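PDB 6QGM: VirX1 from Cyanophage Syn10, which iodinates diverse substrates as a viral halogenase, probably using reduced flavin in the manner of the tryptophan halogenase family. Local coordinates for residues Gly191-Tyr196 with Lys207-Asp212; Ser6-Gly11 with Thr215-Asp220; Thr82-Gly87 with Met405-Ser410. One frame throughout, in Å; residues are numbered along the deposited sequence.

Contact 1: Gly191-Tyr196 with Lys207-Asp212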
loop_
_atom_site.group_PDB
_atom_site.type_symbol
_atom_site.label_atom_id
_atom_site.label_comp_id
_atom_site.label_asym_id
_atom_site.label_seq_id
_atom_site.Cartn_x
_atom_site.Cartn_y
_atom_site.Cartn_z
ATOM N N GLY B 191 -6.852 47.409 -12.969
ATOM C CA GLY B 191 -7.499 47.739 -11.693
ATOM C C GLY B 191 -6.913 46.990 -10.515
ATOM O O GLY B 191 -6.258 45.962 -10.714
ATOM N N LYS B 192 -7.109 47.556 -9.328
ATOM C CA LYS B 192 -6.742 46.981 -8.011
ATOM C C LYS B 192 -8.009 46.345 -7.432
ATOM O O LYS B 192 -9.023 47.058 -7.330
ATOM C CB LYS B 192 -6.188 48.087 -7.103
ATOM C CG LYS B 192 -5.928 47.681 -5.657
ATOM C CD LYS B 192 -5.077 48.636 -4.889
ATOM C CE LYS B 192 -5.197 48.454 -3.393
ATOM N NZ LYS B 192 -4.781 49.696 -2.700
ATOM N N VAL B 193 -7.961 45.049 -7.123
ATOM C CA VAL B 193 -9.005 44.332 -6.332
ATOM C C VAL B 193 -8.913 44.815 -4.882
ATOM O O VAL B 193 -7.860 44.568 -4.264
ATOM C CB VAL B 193 -8.828 42.808 -6.404
ATOM C CG1 VAL B 193 -9.803 42.090 -5.484
ATOM C CG2 VAL B 193 -8.959 42.328 -7.839
ATOM N N THR B 194 -9.959 45.478 -4.374
ATOM C CA THR B 194 -9.977 46.129 -3.035
ATOM C C THR B 194 -10.820 45.317 -2.049
ATOM O O THR B 194 -10.487 45.354 -0.854
ATOM C CB THR B 194 -10.455 47.584 -3.113
ATOM O OG1 THR B 194 -11.827 47.647 -3.515
ATOM C CG2 THR B 194 -9.606 48.408 -4.056
ATOM N N GLY B 195 -11.860 44.620 -2.517
ATOM C CA GLY B 195 -12.801 43.894 -1.644
ATOM C C GLY B 195 -13.623 42.861 -2.400
ATOM O O GLY B 195 -13.306 42.561 -3.583
ATOM N N TYR B 196 -14.664 42.342 -1.742
ATOM C CA TYR B 196 -15.532 41.250 -2.260
ATOM C C TYR B 196 -16.875 41.266 -1.541
ATOM O O TYR B 196 -16.969 41.852 -0.500
ATOM C CB TYR B 196 -14.878 39.890 -2.016
ATOM C CG TYR B 196 -14.794 39.525 -0.558
ATOM C CD1 TYR B 196 -13.687 39.881 0.190
ATOM C CD2 TYR B 196 -15.796 38.815 0.074
ATOM C CE1 TYR B 196 -13.565 39.546 1.529
ATOM C CE2 TYR B 196 -15.708 38.517 1.428
ATOM C CZ TYR B 196 -14.577 38.850 2.146
ATOM O OH TYR B 196 -14.455 38.534 3.459
ATOM N N LYS B 207 -20.009 36.529 -4.758
ATOM C CA LYS B 207 -21.089 36.995 -5.663
ATOM C C LYS B 207 -20.442 37.887 -6.723
ATOM O O LYS B 207 -20.857 37.839 -7.892
ATOM C CB LYS B 207 -22.174 37.701 -4.849
ATOM C CG LYS B 207 -23.370 38.198 -5.648
ATOM C CD LYS B 207 -24.033 39.453 -5.071
ATOM C CE LYS B 207 -24.972 39.228 -3.907
ATOM N NZ LYS B 207 -26.377 39.424 -4.330
ATOM N N TYR B 208 -19.459 38.676 -6.303
ATOM C CA TYR B 208 -18.554 39.475 -7.166
ATOM C C TYR B 208 -17.336 39.893 -6.337
ATOM O O TYR B 208 -17.368 39.737 -5.106
ATOM C CB TYR B 208 -19.279 40.686 -7.756
ATOM C CG TYR B 208 -19.923 41.600 -6.750
ATOM C CD1 TYR B 208 -21.216 41.374 -6.318
ATOM C CD2 TYR B 208 -19.270 42.719 -6.273
ATOM C CE1 TYR B 208 -21.859 42.250 -5.454
ATOM C CE2 TYR B 208 -19.897 43.606 -5.413
ATOM C CZ TYR B 208 -21.180 43.351 -4.968
ATOM O OH TYR B 208 -21.764 44.221 -4.092
ATOM N N ILE B 209 -16.283 40.380 -6.992
ATOM C CA ILE B 209 -15.142 41.061 -6.307
ATOM C C ILE B 209 -15.201 42.541 -6.699
ATOM O O ILE B 209 -15.815 42.841 -7.756
ATOM C CB ILE B 209 -13.784 40.407 -6.646
ATOM C CG1 ILE B 209 -13.524 40.384 -8.154
ATOM C CG2 ILE B 209 -13.690 39.020 -6.026
ATOM C CD1 ILE B 209 -12.124 39.985 -8.530
ATOM N N ILE B 210 -14.610 43.409 -5.874
ATOM C CA ILE B 210 -14.649 44.884 -6.073
ATOM C C ILE B 210 -13.293 45.350 -6.610
ATOM O O ILE B 210 -12.241 44.933 -6.050
ATOM C CB ILE B 210 -15.030 45.638 -4.784
ATOM C CG1 ILE B 210 -16.096 44.915 -3.975
ATOM C CG2 ILE B 210 -15.457 47.059 -5.124
ATOM C CD1 ILE B 210 -17.324 44.673 -4.742
ATOM N N LEU B 211 -13.354 46.208 -7.638
ATOM C CA LEU B 211 -12.208 46.861 -8.315
ATOM C C LEU B 211 -12.177 48.346 -7.940
ATOM O O LEU B 211 -13.185 49.035 -8.196
ATOM C CB LEU B 211 -12.391 46.687 -9.823
ATOM C CG LEU B 211 -11.114 46.331 -10.569
ATOM C CD1 LEU B 211 -10.786 44.862 -10.367
ATOM C CD2 LEU B 211 -11.236 46.663 -12.048
ATOM N N ASP B 212 -11.060 48.821 -7.379
ATOM C CA ASP B 212 -10.827 50.258 -7.058
ATOM C C ASP B 212 -11.986 50.799 -6.209
ATOM O O ASP B 212 -12.436 51.940 -6.475
ATOM C CB ASP B 212 -10.644 51.064 -8.349
ATOM C CG ASP B 212 -9.586 50.490 -9.273
ATOM O OD1 ASP B 212 -8.512 50.081 -8.752
ATOM O OD2 ASP B 212 -9.851 50.448 -10.500
#

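Contact 2: Ser6-Gly11 with Thr215-Asp220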
loop_
_atom_site.group_PDB
_atom_site.type_symbol
_atom_site.label_atom_id
_atom_site.label_comp_id
_atom_site.label_asym_id
_atom_site.label_seq_id
_atom_site.Cartn_x
_atom_site.Cartn_y
_atom_site.Cartn_z
ATOM N N SER B 6 -17.785 31.588 -17.239
ATOM C CA SER B 6 -16.878 32.759 -17.228
ATOM C C SER B 6 -15.871 32.614 -16.094
ATOM O O SER B 6 -16.220 32.042 -15.049
ATOM C CB SER B 6 -17.637 34.043 -17.113
ATOM O OG SER B 6 -18.216 34.159 -15.831
ATOM N N VAL B 7 -14.673 33.147 -16.310
ATOM C CA VAL B 7 -13.530 33.052 -15.362
ATOM C C VAL B 7 -12.914 34.448 -15.212
ATOM O O VAL B 7 -12.725 35.127 -16.234
ATOM C CB VAL B 7 -12.527 31.989 -15.847
ATOM C CG1 VAL B 7 -11.216 32.045 -15.080
ATOM C CG2 VAL B 7 -13.125 30.589 -15.777
ATOM N N ALA B 8 -12.660 34.865 -13.971
ATOM C CA ALA B 8 -11.917 36.091 -13.610
ATOM C C ALA B 8 -10.594 35.691 -12.945
ATOM O O ALA B 8 -10.627 35.164 -11.819
ATOM C CB ALA B 8 -12.750 36.952 -12.701
ATOM N N ILE B 9 -9.474 35.910 -13.637
ATOM C CA ILE B 9 -8.106 35.678 -13.090
ATOM C C ILE B 9 -7.630 36.991 -12.453
ATOM O O ILE B 9 -7.590 38.002 -13.162
ATOM C CB ILE B 9 -7.157 35.182 -14.194
ATOM C CG1 ILE B 9 -7.672 33.885 -14.828
ATOM C CG2 ILE B 9 -5.753 35.004 -13.647
ATOM C CD1 ILE B 9 -7.264 33.684 -16.276
ATOM N N VAL B 10 -7.308 36.981 -11.159
ATOM C CA VAL B 10 -6.719 38.162 -10.473
ATOM C C VAL B 10 -5.211 37.934 -10.366
ATOM O O VAL B 10 -4.803 36.908 -9.765
ATOM C CB VAL B 10 -7.360 38.406 -9.096
ATOM C CG1 VAL B 10 -6.809 39.652 -8.412
ATOM C CG2 VAL B 10 -8.882 38.477 -9.203
ATOM N N GLY B 11 -4.431 38.855 -10.947
ATOM C CA GLY B 11 -2.960 38.780 -11.011
ATOM C C GLY B 11 -2.485 38.569 -12.442
ATOM O O GLY B 11 -3.081 37.738 -13.159
ATOM N N THR B 215 -16.042 49.193 -8.906
ATOM C CA THR B 215 -16.566 48.286 -9.961
ATOM C C THR B 215 -16.610 46.830 -9.474
ATOM O O THR B 215 -15.583 46.315 -9.010
ATOM C CB THR B 215 -15.741 48.429 -11.243
ATOM O OG1 THR B 215 -15.930 49.784 -11.660
ATOM C CG2 THR B 215 -16.156 47.488 -12.356
ATOM N N ALA B 216 -17.766 46.187 -9.637
ATOM C CA ALA B 216 -18.006 44.761 -9.328
ATOM C C ALA B 216 -17.700 43.905 -10.562
ATOM O O ALA B 216 -18.330 44.133 -11.607
ATOM C CB ALA B 216 -19.434 44.566 -8.883
ATOM N N ILE B 217 -16.762 42.962 -10.430
ATOM C CA ILE B 217 -16.449 41.934 -11.464
ATOM C C ILE B 217 -17.220 40.657 -11.115
ATOM O O ILE B 217 -16.975 40.096 -10.032
ATOM C CB ILE B 217 -14.929 41.681 -11.580
ATOM C CG1 ILE B 217 -14.194 42.765 -12.376
ATOM C CG2 ILE B 217 -14.667 40.308 -12.195
ATOM C CD1 ILE B 217 -14.453 44.153 -11.896
ATOM N N PHE B 218 -18.118 40.230 -12.004
ATOM C CA PHE B 218 -18.909 38.976 -11.911
ATOM C C PHE B 218 -18.212 37.868 -12.708
ATOM O O PHE B 218 -17.843 38.089 -13.853
ATOM C CB PHE B 218 -20.335 39.226 -12.414
ATOM C CG PHE B 218 -21.137 40.196 -11.575
ATOM C CD1 PHE B 218 -21.865 39.754 -10.477
ATOM C CD2 PHE B 218 -21.153 41.559 -11.869
ATOM C CE1 PHE B 218 -22.592 40.646 -9.705
ATOM C CE2 PHE B 218 -21.881 42.446 -11.093
ATOM C CZ PHE B 218 -22.604 41.988 -10.021
ATOM N N ALA B 219 -18.023 36.705 -12.097
ATOM C CA ALA B 219 -17.479 35.497 -12.744
ATOM C C ALA B 219 -18.034 34.274 -12.016
ATOM O O ALA B 219 -18.401 34.419 -10.833
ATOM C CB ALA B 219 -15.969 35.521 -12.716
ATOM N N ASP B 220 -18.122 33.133 -12.709
ATOM C CA ASP B 220 -18.572 31.839 -12.127
ATOM C C ASP B 220 -17.430 31.277 -11.277
ATOM O O ASP B 220 -17.704 30.670 -10.235
ATOM C CB ASP B 220 -19.001 30.844 -13.207
ATOM C CG ASP B 220 -20.219 31.257 -14.023
ATOM O OD1 ASP B 220 -21.139 31.900 -13.461
ATOM O OD2 ASP B 220 -20.242 30.919 -15.223
#

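Contact 3: Thr82-Gly87 with Met405-Ser410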
loop_
_atom_site.group_PDB
_atom_site.type_symbol
_atom_site.label_atom_id
_atom_site.label_comp_id
_atom_site.label_asym_id
_atom_site.label_seq_id
_atom_site.Cartn_x
_atom_site.Cartn_y
_atom_site.Cartn_z
ATOM N N THR B 82 26.619 22.355 -6.125
ATOM C CA THR B 82 27.950 22.753 -5.602
ATOM C C THR B 82 27.835 22.951 -4.088
ATOM O O THR B 82 26.851 23.559 -3.645
ATOM C CB THR B 82 28.474 24.002 -6.318
ATOM O OG1 THR B 82 28.419 23.748 -7.732
ATOM C CG2 THR B 82 29.870 24.394 -5.882
ATOM N N ASN B 83 28.783 22.385 -3.341
ATOM C CA ASN B 83 29.066 22.676 -1.905
ATOM C C ASN B 83 28.054 21.988 -0.969
ATOM O O ASN B 83 28.089 22.294 0.211
ATOM C CB ASN B 83 29.111 24.190 -1.665
ATOM C CG ASN B 83 30.169 24.606 -0.670
ATOM O OD1 ASN B 83 31.275 24.094 -0.691
ATOM N ND2 ASN B 83 29.855 25.549 0.195
ATOM N N PHE B 84 27.245 21.042 -1.453
ATOM C CA PHE B 84 26.090 20.471 -0.714
ATOM C C PHE B 84 26.463 19.228 0.098
ATOM O O PHE B 84 25.810 18.995 1.135
ATOM C CB PHE B 84 24.937 20.118 -1.653
ATOM C CG PHE B 84 23.783 21.085 -1.577
ATOM C CD1 PHE B 84 23.750 22.209 -2.388
ATOM C CD2 PHE B 84 22.736 20.867 -0.693
ATOM C CE1 PHE B 84 22.696 23.101 -2.308
ATOM C CE2 PHE B 84 21.678 21.756 -0.621
ATOM C CZ PHE B 84 21.665 22.881 -1.421
ATOM N N ARG B 85 27.422 18.424 -0.349
ATOM C CA ARG B 85 27.758 17.144 0.334
ATOM C C ARG B 85 28.555 17.445 1.597
ATOM O O ARG B 85 28.148 16.975 2.677
ATOM C CB ARG B 85 28.560 16.187 -0.550
ATOM C CG ARG B 85 28.861 14.863 0.144
ATOM C CD ARG B 85 29.554 13.801 -0.697
ATOM N NE ARG B 85 30.895 14.213 -1.139
ATOM C CZ ARG B 85 31.229 14.509 -2.384
ATOM N NH1 ARG B 85 30.337 14.432 -3.345
ATOM N NH2 ARG B 85 32.464 14.869 -2.664
ATOM N N GLU B 86 29.634 18.214 1.456
ATOM C CA GLU B 86 30.718 18.312 2.467
ATOM C C GLU B 86 31.183 19.766 2.661
ATOM O O GLU B 86 32.005 19.986 3.558
ATOM C CB GLU B 86 31.845 17.410 1.971
ATOM C CG GLU B 86 32.689 16.789 3.051
ATOM C CD GLU B 86 33.868 16.055 2.445
ATOM O OE1 GLU B 86 33.627 15.273 1.464
ATOM O OE2 GLU B 86 35.016 16.278 2.929
ATOM N N GLY B 87 30.698 20.709 1.850
ATOM C CA GLY B 87 31.031 22.142 1.930
ATOM C C GLY B 87 32.456 22.456 1.495
ATOM O O GLY B 87 33.086 23.335 2.128
ATOM N N MET B 405 15.197 16.006 1.539
ATOM C CA MET B 405 16.208 14.921 1.472
ATOM C C MET B 405 17.577 15.473 1.055
ATOM O O MET B 405 18.583 14.893 1.483
ATOM C CB MET B 405 15.768 13.824 0.503
ATOM C CG MET B 405 14.707 12.916 1.077
ATOM S SD MET B 405 14.366 11.479 0.063
ATOM C CE MET B 405 13.095 10.672 1.035
ATOM N N HIS B 406 17.616 16.557 0.275
ATOM C CA HIS B 406 18.867 17.248 -0.158
ATOM C C HIS B 406 19.662 17.741 1.057
ATOM O O HIS B 406 20.904 17.774 0.976
ATOM C CB HIS B 406 18.571 18.446 -1.071
ATOM C CG HIS B 406 17.964 18.095 -2.388
ATOM N ND1 HIS B 406 16.783 17.399 -2.497
ATOM C CD2 HIS B 406 18.344 18.379 -3.645
ATOM C CE1 HIS B 406 16.479 17.240 -3.773
ATOM N NE2 HIS B 406 17.421 17.837 -4.493
ATOM N N TYR B 407 18.963 18.147 2.116
ATOM C CA TYR B 407 19.554 18.662 3.375
ATOM C C TYR B 407 19.872 17.483 4.297
ATOM O O TYR B 407 20.988 17.400 4.824
ATOM C CB TYR B 407 18.595 19.641 4.066
ATOM C CG TYR B 407 18.301 20.915 3.311
ATOM C CD1 TYR B 407 19.199 21.960 3.314
ATOM C CD2 TYR B 407 17.110 21.087 2.627
ATOM C CE1 TYR B 407 18.945 23.143 2.638
ATOM C CE2 TYR B 407 16.832 22.253 1.940
ATOM C CZ TYR B 407 17.756 23.288 1.945
ATOM O OH TYR B 407 17.497 24.456 1.281
ATOM N N ALA B 408 18.896 16.594 4.468
ATOM C CA ALA B 408 18.864 15.544 5.506
ATOM C C ALA B 408 20.108 14.653 5.428
ATOM O O ALA B 408 20.604 14.232 6.496
ATOM C CB ALA B 408 17.608 14.726 5.339
ATOM N N TYR B 409 20.578 14.372 4.207
ATOM C CA TYR B 409 21.634 13.370 3.916
ATOM C C TYR B 409 22.993 14.039 3.701
ATOM O O TYR B 409 23.955 13.307 3.480
ATOM C CB TYR B 409 21.197 12.515 2.729
ATOM C CG TYR B 409 20.091 11.563 3.080
ATOM C CD1 TYR B 409 20.353 10.444 3.854
ATOM C CD2 TYR B 409 18.785 11.787 2.677
ATOM C CE1 TYR B 409 19.359 9.538 4.184
ATOM C CE2 TYR B 409 17.768 10.915 3.027
ATOM C CZ TYR B 409 18.060 9.795 3.794
ATOM O OH TYR B 409 17.067 8.953 4.177
ATOM N N SER B 410 23.077 15.370 3.789
ATOM C CA SER B 410 24.356 16.112 3.662
ATOM C C SER B 410 25.327 15.647 4.749
ATOM O O SER B 410 24.857 15.164 5.810
ATOM C CB SER B 410 24.155 17.590 3.725
ATOM O OG SER B 410 25.407 18.258 3.734
#

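Contact 1: Gly191-Tyr196 with Lys207-Asp212
Asp-212 grips the backbone of Lys-192 twice. Its amide N gives a bond of 2.7 Å to Lys-192 O, arriving nearly along the C=O axis, and its OD1 accepts Lys-192 N at 2.9 Å from above the carboxylate plane. The second bond is possible because CG lies beside the backbone N (chi1 -53°), which turns the short carboxylate back toward Lys-192. Further along, Thr-194 N donates to Ile-210 O at 2.9 Å, and Ile-210 N reaches Gly-195 O at 2.8 Å in an almost straight bond. Thr-194 and Gly-195 thus both face Ile-210, a classic beta bulge in an antiparallel hairpin. CG1 of Ile-210 lies against the carbonyl carbon of Gly-195, the second bulge residue. Thr-194 CG2 covers the amide of Asp-212, while its OG1 bonds to Gln-213 N in the turn beyond.

Val-193, Ile-209 and Leu-211 pack as an aliphatic group. CG2 of Val-193 touches Ile-209 CD1 and Leu-211 CD1, each at 4.0 Å, the chains crossing obliquely; Ile-35 of strand 31-36 adjoins all three. Branched residues suit this buried face, whereas the extended Lys-192 leads its charge away. Backbone bonds therefore set the pairing, the bulge offsets it by one residue, and the carboxylate of Asp-212 fastens the open end of the hairpin, away from the loop that joins its two strands.

Contact 2: Ser6-Gly11 with Thr215-Asp220
Three hydrogen bonds, all between Ser-6 and Asp-220, supply the polar part of this contact. Asp-220 N lies 3.2 Å from Ser-6 O and 3.3 Å from Ser-6 OG, so one amide is shared between two acceptors, and its approach to the carbonyl is from above the carbonyl plane. In return, Asp-220 OD2 accepts Ser-6 N at 3.2 Å, met from above the carboxylate plane. Both side chains are set for this exchange. Ser-6 holds OG in the crowded position between its backbone N and carbonyl carbon (chi1 69°), close over Ala-219 CA; Asp-220 keeps CG beside its own N (chi1 -64°), so that the carboxylate swings back to the start of strand 6-10. The same OD2 also takes Glu-5 N, and two successive amides would be expected to favour the charged form of the acid. A short serine and a short aspartate suit a place where backbone and side-chain groups must meet at close range.

The apolar part is a small methyl cluster. Ala-8 CB points at the other segment and touches Ala-219 CB at 3.5 Å, with Ile-217 CG2 at 3.9 Å on the same methyl. Two alanines allow the chains to come this near, and the isoleucine fills in with its CG2 branch, which stands anti to the backbone N.

Strand 6-10 is the first strand of a Rossmann-type sheet and leads into Gly-11, the first glycine of a probable GxGxxG dinucleotide-binding motif that runs into the start of helix 14-26. Its backbone pairs with strands 31-36 and 221-224 at its two edges. Residues 218-220 carry the chain from the outermost strand 215-217, past Ser-6, into strand 221-224, with Ile-217 resting on Ile-35, Ile-209 and Leu-211.

Contact 3: Thr82-Gly87 with Met405-Ser410
Ser-410 OG donates to Phe-84 O over 2.7 Å, in the plane of that carbonyl and fairly close to the C=O axis, with an angle of 157° at the oxygen. OG stands anti to its own backbone N (chi1 174°), which carries the hydroxyl across to the loop; Arg-85 O is near as well, with its oxygen 3.2 Å from Ser-410 OG. Serine suits this buried spot because it can donate to a carbonyl and accept at the same time: the same OG takes the amide of Arg-412.

Beside this bond lies the ring of Phe-84. Its CD2 meets His-406 O at 4.0 Å, the oxygen lying at the ring's edge near its plane, where the weakly positive ring hydrogens would suit it. Phe-84 CE2 also comes to 4.5 Å from Tyr-407 CE1, a looser contact. A large apolar ring fits here, since Cys-273 and Ala-275 of strand 270-275 and Leu-354 pack against it too.

The contact joins the turn between the adjacent antiparallel strands 78-82 and 91-95, at one side of the seven-stranded mixed sheet, to the C-terminal end of the long helix 382-408. Ser-410 N bonds to Tyr-407 O at 3.1 Å as the chain leaves the helix.

Further out, both aromatic residues of the helix end are tied to acids: His-406 NE2 to Glu-355 and Tyr-407 OH to Glu-352, while His-406 ND1 holds Phe-402 O in the preceding helical turn. His-406 O has a stronger polar partner in His-469 NE2. Arg-85 NH1 bonds to Gly-468 O, and the backbone of Arg-85 is hydrogen-bonded to that of Met-411. From a second subunit, Arg-376 and Tyr-379 bond to the carbonyls of Tyr-409 and Ser-410.

How the contacts relate
Contacts 1 and 2 share the eight-stranded mixed sheet, their centres about 9 Å apart. Strand 206-211 runs directly into strand 215-217, its neighbour at the edge, and Ile-209 O probably accepts a hydrogen bond from Ile-217 N. Contact 2 brings the chain from that edge back to the first strand, spanning the sequence that contains contact 1. Contact 3 stands on the other side of the chain's centre, with its centre about 46 Å from contact 1 and 45 Å from contact 2; its segments alternate with those of contact 2 along the chain. The Rossmann-type sheet, probably flavin-binding, and the region near the subunit interface are thus interleaved in sequence.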